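Local coordinates for protein phosphoribosylformylglycinamidine synthase 2 (Thermus thermophilus, PDB 3VIU) that binds adenosine-5'-diphosphate and magnesium and is a synthase built from repeated AIR synthase-related (PurM-like) domains, at residues K83-N88 with G104-D109; A119-L124 with N174-G179. One frame throughout, in Å; residues are numbered along the deposited sequence.

Contact 1: residues K83-N88 with G104-D109; sequences KIESHN and GGILRD. With ADP (adenosine-5'-diphosphate), chain B; PO4 (phosphate ion), chain C.
The ammonium NZ of Lys-83 is held by two firm hydrogen bonds to the nucleotide and one weak one to a carboxylate, with a long ion pair besides. It donates to O2B of ADP at 2.7 Å and to the bridging O3A of ADP at 3.1 Å. Its weak bond to Asp-109 OD2, 3.4 Å, belongs to a salt bridge, and the ion pair from NZ to Glu-85 OE1 is long at 3.9 Å. A fully extended chain, CG anti to the backbone N, carries NZ out to these partners. Glu-85 and Asp-109 meet tip to tip, with their carboxylate planes 86° apart and Glu-85 OE1 only 2.6 Å from Asp-109 OD2. Since Glu-85 OE1 also lies 2.5 Å from O2B of ADP, an acid group here, carboxylate or phosphate, probably holds a proton; Asp-259, whose carboxylate lies close to Asp-109 OD1, may favour that state by crowding negative charge. In the PurM-like N-terminal domain, this cluster joins the sheet to the helix packed on it: strand 83-86 and helix 104-109 run at 149° to each other. Ile-106 packs beside the charged cluster, with CD1 3.4 Å from Lys-83 O and against Glu-85 CB, as the two side chains slide past each other in opposite directions. Where the strand ends, Ser-86 OG donates to O1 of a phosphate ion at 2.6 Å, and Asn-88 N reaches the same oxygen with an N-H...O angle of 154°.

Contact 2: residues A119-L124 with N174-G179; sequences ALLDSL and NAMCLG
Strands 119-124 and 174-179 run antiparallel at 160°, joined by six backbone hydrogen bonds in three hydrogen-bonded pairs: Ala-119 with Leu-178, Leu-121 with Met-176, and Ser-123 with Asn-174. They are adjacent inner strands in the mixed sheet of the PurM-like N-terminal domain. The shortest bond runs from Met-176 N to Leu-121 O, 2.7 Å long and nearly straight at 174°, entering almost along the C=O axis. Its return, Leu-121 N to Met-176 O at 2.9 Å, comes instead from 29° above the carbonyl plane. On the face bearing Leu-121, selenomethionine Met-176 and Leu-178, the apolar stems lie alongside one another: Leu-121 CB is 4.1 Å from Met-176 CB, and the CD1 methyls of Leu-121 and Leu-178 come within 4.4 Å of each other. Met-176, CG anti to the backbone N and extended beyond, leads its selenium away from strand 119-124; Met-176 and Leu-178 both touch Val-544 of strand 538-548. The other face turns Leu-120 and Cys-177 to helix 95-112, where both touch Leu-107. Here Leu-120, with CG beside its backbone N, leans across the non-hydrogen-bonded pair, bringing CD2 to 3.8 Å from Cys-177 CB and 3.4 Å from Met-176 O.

In the fold
Contacts 1 and 2, with centres about 8 Å apart, share one sheet in which strand 172-182 lies between strands 78-86 and 116-126. The join is backbone to backbone: Lys-83 O is 3.0 Å from Cys-177 N, and Glu-85 O is 3.0 Å from Ala-175 N, both probable hydrogen bonds. Helix 95-112 spans both, since Ile-106 of contact 1 also touches Cys-177 of contact 2, and the chain then passes from this helix into strand 116-126. Contact 1 supplies Lys-83, Glu-85 and Asp-109 to the ADP pocket. Contact 2 lies farther from the nucleotide, the side chain of Asn-174 being about 9 Å from ADP and about 6 Å from the phosphate ion.

Contact 1: residues K83-N88 with G104-D109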
loop_
_atom_site.group_PDB
_atom_site.type_symbol
_atom_site.label_atom_id
_atom_site.label_comp_id
_atom_site.label_asym_id
_atom_site.label_seq_id
_atom_site.Cartn_x
_atom_site.Cartn_y
_atom_site.Cartn_z
ATOM N N LYS A 83 -4.168 2.853 -5.092
ATOM C CA LYS A 83 -4.241 3.458 -3.777
ATOM C C LYS A 83 -4.077 2.372 -2.725
ATOM O O LYS A 83 -4.263 1.184 -3.007
ATOM C CB LYS A 83 -5.597 4.137 -3.602
ATOM C CG LYS A 83 -5.790 4.807 -2.265
ATOM C CD LYS A 83 -7.256 5.125 -2.060
ATOM C CE LYS A 83 -7.531 5.561 -0.644
ATOM N NZ LYS A 83 -8.995 5.633 -0.420
ATOM N N ILE A 84 -3.725 2.786 -1.516
ATOM C CA ILE A 84 -3.555 1.852 -0.416
ATOM C C ILE A 84 -4.416 2.348 0.742
ATOM O O ILE A 84 -4.507 3.552 0.991
ATOM C CB ILE A 84 -2.060 1.738 -0.011
ATOM C CG1 ILE A 84 -1.869 0.593 0.980
ATOM C CG2 ILE A 84 -1.571 3.046 0.582
ATOM C CD1 ILE A 84 -0.416 0.329 1.313
ATOM N N GLU A 85 -5.072 1.414 1.421
ATOM C CA GLU A 85 -5.964 1.708 2.544
ATOM C C GLU A 85 -5.529 0.850 3.714
ATOM O O GLU A 85 -4.667 -0.003 3.572
ATOM C CB GLU A 85 -7.411 1.307 2.202
ATOM C CG GLU A 85 -8.393 2.398 1.785
ATOM C CD GLU A 85 -9.817 1.836 1.618
ATOM O OE1 GLU A 85 -10.750 2.600 1.274
ATOM O OE2 GLU A 85 -10.004 0.615 1.836
ATOM N N SER A 86 -6.156 1.060 4.862
ATOM C CA SER A 86 -5.860 0.265 6.046
ATOM C C SER A 86 -7.170 -0.199 6.709
ATOM O O SER A 86 -8.215 0.444 6.566
ATOM C CB SER A 86 -5.040 1.082 7.046
ATOM O OG SER A 86 -5.861 1.974 7.780
ATOM N N HIS A 87 -7.110 -1.331 7.407
ATOM C CA HIS A 87 -8.258 -1.879 8.130
ATOM C C HIS A 87 -7.674 -2.526 9.375
ATOM O O HIS A 87 -7.935 -3.695 9.679
ATOM C CB HIS A 87 -9.013 -2.925 7.289
ATOM C CG HIS A 87 -10.395 -2.498 6.890
ATOM N ND1 HIS A 87 -10.632 -1.489 5.979
ATOM C CD2 HIS A 87 -11.614 -2.922 7.305
ATOM C CE1 HIS A 87 -11.935 -1.309 5.851
ATOM N NE2 HIS A 87 -12.553 -2.165 6.645
ATOM N N ASN A 88 -6.882 -1.738 10.093
ATOM C CA ASN A 88 -6.203 -2.200 11.289
ATOM C C ASN A 88 -7.094 -2.644 12.435
ATOM O O ASN A 88 -7.198 -3.841 12.707
ATOM C CB ASN A 88 -5.233 -1.125 11.777
ATOM C CG ASN A 88 -4.288 -0.652 10.681
ATOM O OD1 ASN A 88 -3.836 -1.442 9.843
ATOM N ND2 ASN A 88 -3.975 0.638 10.691
ATOM N N GLY A 104 -12.397 -5.601 -0.128
ATOM C CA GLY A 104 -13.588 -5.138 -0.818
ATOM C C GLY A 104 -13.587 -3.626 -0.988
ATOM O O GLY A 104 -13.824 -3.114 -2.081
ATOM N N GLY A 105 -13.310 -2.913 0.102
ATOM C CA GLY A 105 -13.272 -1.463 0.070
ATOM C C GLY A 105 -12.255 -0.873 -0.899
ATOM O O GLY A 105 -12.591 0.012 -1.694
ATOM N N ILE A 106 -11.013 -1.347 -0.844
ATOM C CA ILE A 106 -9.976 -0.828 -1.733
ATOM C C ILE A 106 -10.379 -1.062 -3.195
ATOM O O ILE A 106 -10.132 -0.225 -4.065
ATOM C CB ILE A 106 -8.587 -1.497 -1.435
ATOM C CG1 ILE A 106 -7.470 -0.711 -2.111
ATOM C CG2 ILE A 106 -8.553 -2.934 -1.935
ATOM C CD1 ILE A 106 -7.253 0.652 -1.519
ATOM N N LEU A 107 -11.021 -2.197 -3.449
ATOM C CA LEU A 107 -11.469 -2.560 -4.790
ATOM C C LEU A 107 -12.493 -1.562 -5.319
ATOM O O LEU A 107 -12.462 -1.188 -6.496
ATOM C CB LEU A 107 -12.091 -3.956 -4.768
ATOM C CG LEU A 107 -11.374 -5.145 -5.409
ATOM C CD1 LEU A 107 -9.871 -4.958 -5.402
ATOM C CD2 LEU A 107 -11.786 -6.414 -4.651
ATOM N N ARG A 108 -13.401 -1.138 -4.445
ATOM C CA ARG A 108 -14.432 -0.189 -4.829
ATOM C C ARG A 108 -13.861 1.197 -5.127
ATOM O O ARG A 108 -14.341 1.881 -6.029
ATOM C CB ARG A 108 -15.512 -0.113 -3.741
ATOM C CG ARG A 108 -16.380 -1.369 -3.673
ATOM C CD ARG A 108 -17.617 -1.146 -2.823
ATOM N NE ARG A 108 -17.315 -1.090 -1.400
ATOM C CZ ARG A 108 -17.042 -2.156 -0.651
ATOM N NH1 ARG A 108 -16.776 -2.003 0.641
ATOM N NH2 ARG A 108 -17.045 -3.372 -1.189
ATOM N N ASP A 109 -12.832 1.606 -4.384
ATOM C CA ASP A 109 -12.210 2.906 -4.623
ATOM C C ASP A 109 -11.598 2.947 -6.018
ATOM O O ASP A 109 -11.666 3.959 -6.706
ATOM C CB ASP A 109 -11.100 3.191 -3.608
ATOM C CG ASP A 109 -11.632 3.528 -2.235
ATOM O OD1 ASP A 109 -12.642 4.256 -2.148
ATOM O OD2 ASP A 109 -11.026 3.078 -1.242
HETATM P PB ADP B . -11.856 6.366 1.373
HETATM O O1B ADP B . -12.500 6.602 2.696
HETATM O O2B ADP B . -10.906 5.070 1.468
HETATM O O3B ADP B . -13.065 6.129 0.222
HETATM P PA ADP B . -10.435 8.538 2.217
HETATM O O1A ADP B . -11.461 9.559 2.569
HETATM O O2A ADP B . -10.186 7.583 3.502
HETATM O O3A ADP B . -10.954 7.661 0.928
HETATM O "O5'" ADP B . -9.002 9.220 1.830
HETATM C "C5'" ADP B . -9.144 10.654 1.792
HETATM C "C4'" ADP B . -8.457 11.302 0.554
HETATM O "O4'" ADP B . -7.160 11.875 0.916
HETATM C "C3'" ADP B . -8.167 10.317 -0.607
HETATM O "O3'" ADP B . -8.276 11.006 -1.860
HETATM C "C2'" ADP B . -6.744 9.841 -0.315
HETATM O "O2'" ADP B . -6.077 9.369 -1.489
HETATM C "C1'" ADP B . -6.086 11.078 0.302
HETATM N N9 ADP B . -5.072 10.711 1.300
HETATM C C8 ADP B . -5.306 10.271 2.573
HETATM N N7 ADP B . -4.184 10.039 3.189
HETATM C C5 ADP B . -3.155 10.311 2.360
HETATM C C6 ADP B . -1.740 10.254 2.462
HETATM N N6 ADP B . -1.137 9.837 3.635
HETATM N N1 ADP B . -0.997 10.614 1.393
HETATM C C2 ADP B . -1.562 11.021 0.246
HETATM N N3 ADP B . -2.888 11.089 0.110
HETATM C C4 ADP B . -3.710 10.749 1.127
HETATM P P PO4 C . -8.021 1.820 10.728
HETATM O O1 PO4 C . -7.153 1.062 9.798
HETATM O O2 PO4 C . -8.208 1.042 11.974
HETATM O O3 PO4 C . -7.385 3.118 11.049
HETATM O O4 PO4 C . -9.341 2.060 10.089
#

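Contact 2: residues A119-L124 with N174-G179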
loop_
_atom_site.group_PDB
_atom_site.type_symbol
_atom_site.label_atom_id
_atom_site.label_comp_id
_atom_site.label_asym_id
_atom_site.label_seq_id
_atom_site.Cartn_x
_atom_site.Cartn_y
_atom_site.Cartn_z
ATOM N N ALA A 119 -4.886 -5.959 -9.910
ATOM C CA ALA A 119 -4.012 -6.515 -8.897
ATOM C C ALA A 119 -4.217 -5.968 -7.490
ATOM O O ALA A 119 -4.655 -4.829 -7.299
ATOM C CB ALA A 119 -2.570 -6.322 -9.315
ATOM N N LEU A 120 -3.891 -6.811 -6.512
ATOM C CA LEU A 120 -3.961 -6.473 -5.094
ATOM C C LEU A 120 -2.613 -6.788 -4.454
ATOM O O LEU A 120 -1.957 -7.757 -4.825
ATOM C CB LEU A 120 -5.050 -7.287 -4.384
ATOM C CG LEU A 120 -6.500 -6.844 -4.603
ATOM C CD1 LEU A 120 -7.453 -7.927 -4.133
ATOM C CD2 LEU A 120 -6.743 -5.539 -3.867
ATOM N N LEU A 121 -2.188 -5.944 -3.522
ATOM C CA LEU A 121 -0.945 -6.167 -2.794
ATOM C C LEU A 121 -1.280 -5.934 -1.328
ATOM O O LEU A 121 -1.974 -4.976 -0.992
ATOM C CB LEU A 121 0.164 -5.203 -3.240
ATOM C CG LEU A 121 0.732 -5.323 -4.660
ATOM C CD1 LEU A 121 -0.193 -4.613 -5.644
ATOM C CD2 LEU A 121 2.130 -4.698 -4.718
ATOM N N ASP A 122 -0.810 -6.819 -0.458
ATOM C CA ASP A 122 -1.085 -6.685 0.965
ATOM C C ASP A 122 0.156 -6.286 1.762
ATOM O O ASP A 122 1.260 -6.752 1.489
ATOM C CB ASP A 122 -1.663 -7.992 1.512
ATOM C CG ASP A 122 -0.791 -9.192 1.199
ATOM O OD1 ASP A 122 -0.577 -9.472 -0.001
ATOM O OD2 ASP A 122 -0.317 -9.858 2.146
ATOM N N SER A 123 -0.034 -5.411 2.741
ATOM C CA SER A 123 1.059 -4.957 3.583
ATOM C C SER A 123 0.659 -5.339 5.004
ATOM O O SER A 123 -0.232 -4.722 5.600
ATOM C CB SER A 123 1.226 -3.443 3.441
ATOM O OG SER A 123 2.555 -3.050 3.739
ATOM N N LEU A 124 1.323 -6.359 5.545
ATOM C CA LEU A 124 0.993 -6.878 6.871
ATOM C C LEU A 124 2.069 -6.783 7.960
ATOM O O LEU A 124 3.259 -7.005 7.720
ATOM C CB LEU A 124 0.549 -8.339 6.730
ATOM C CG LEU A 124 -0.422 -8.640 5.585
ATOM C CD1 LEU A 124 -0.731 -10.126 5.542
ATOM C CD2 LEU A 124 -1.707 -7.837 5.772
ATOM N N ASN A 174 -2.972 -3.446 5.593
ATOM C CA ASN A 174 -3.207 -2.451 4.553
ATOM C C ASN A 174 -3.312 -3.174 3.214
ATOM O O ASN A 174 -2.561 -4.117 2.944
ATOM C CB ASN A 174 -2.054 -1.446 4.504
ATOM C CG ASN A 174 -2.104 -0.431 5.639
ATOM O OD1 ASN A 174 -2.411 -0.770 6.789
ATOM N ND2 ASN A 174 -1.781 0.822 5.322
ATOM N N ALA A 175 -4.247 -2.749 2.377
ATOM C CA ALA A 175 -4.401 -3.380 1.077
ATOM C C ALA A 175 -4.256 -2.350 -0.032
ATOM O O ALA A 175 -4.868 -1.281 0.002
ATOM C CB ALA A 175 -5.753 -4.071 0.980
HETATM N N MSE A 176 -3.431 -2.677 -1.014
HETATM C CA MSE A 176 -3.211 -1.792 -2.137
HETATM C C MSE A 176 -3.882 -2.410 -3.357
HETATM O O MSE A 176 -3.902 -3.630 -3.502
HETATM C CB MSE A 176 -1.714 -1.638 -2.381
HETATM C CG MSE A 176 -1.349 -0.708 -3.514
HETATM SE SE MSE A 176 0.583 -0.691 -3.748
HETATM C CE MSE A 176 0.699 0.253 -5.434
ATOM N N CYS A 177 -4.445 -1.574 -4.225
ATOM C CA CYS A 177 -5.085 -2.082 -5.421
ATOM C C CYS A 177 -4.686 -1.339 -6.700
ATOM O O CYS A 177 -4.541 -0.123 -6.708
ATOM C CB CYS A 177 -6.604 -2.054 -5.255
ATOM S SG CYS A 177 -7.490 -2.813 -6.645
ATOM N N LEU A 178 -4.504 -2.098 -7.777
ATOM C CA LEU A 178 -4.149 -1.546 -9.080
ATOM C C LEU A 178 -5.286 -1.798 -10.066
ATOM O O LEU A 178 -5.819 -2.909 -10.138
ATOM C CB LEU A 178 -2.877 -2.207 -9.627
ATOM C CG LEU A 178 -1.607 -1.363 -9.649
ATOM C CD1 LEU A 178 -1.109 -1.159 -8.236
ATOM C CD2 LEU A 178 -0.555 -2.050 -10.491
ATOM N N GLY A 179 -5.656 -0.769 -10.822
ATOM C CA GLY A 179 -6.711 -0.918 -11.805
ATOM C C GLY A 179 -6.331 -0.210 -13.089
ATOM O O GLY A 179 -5.644 0.818 -13.050
#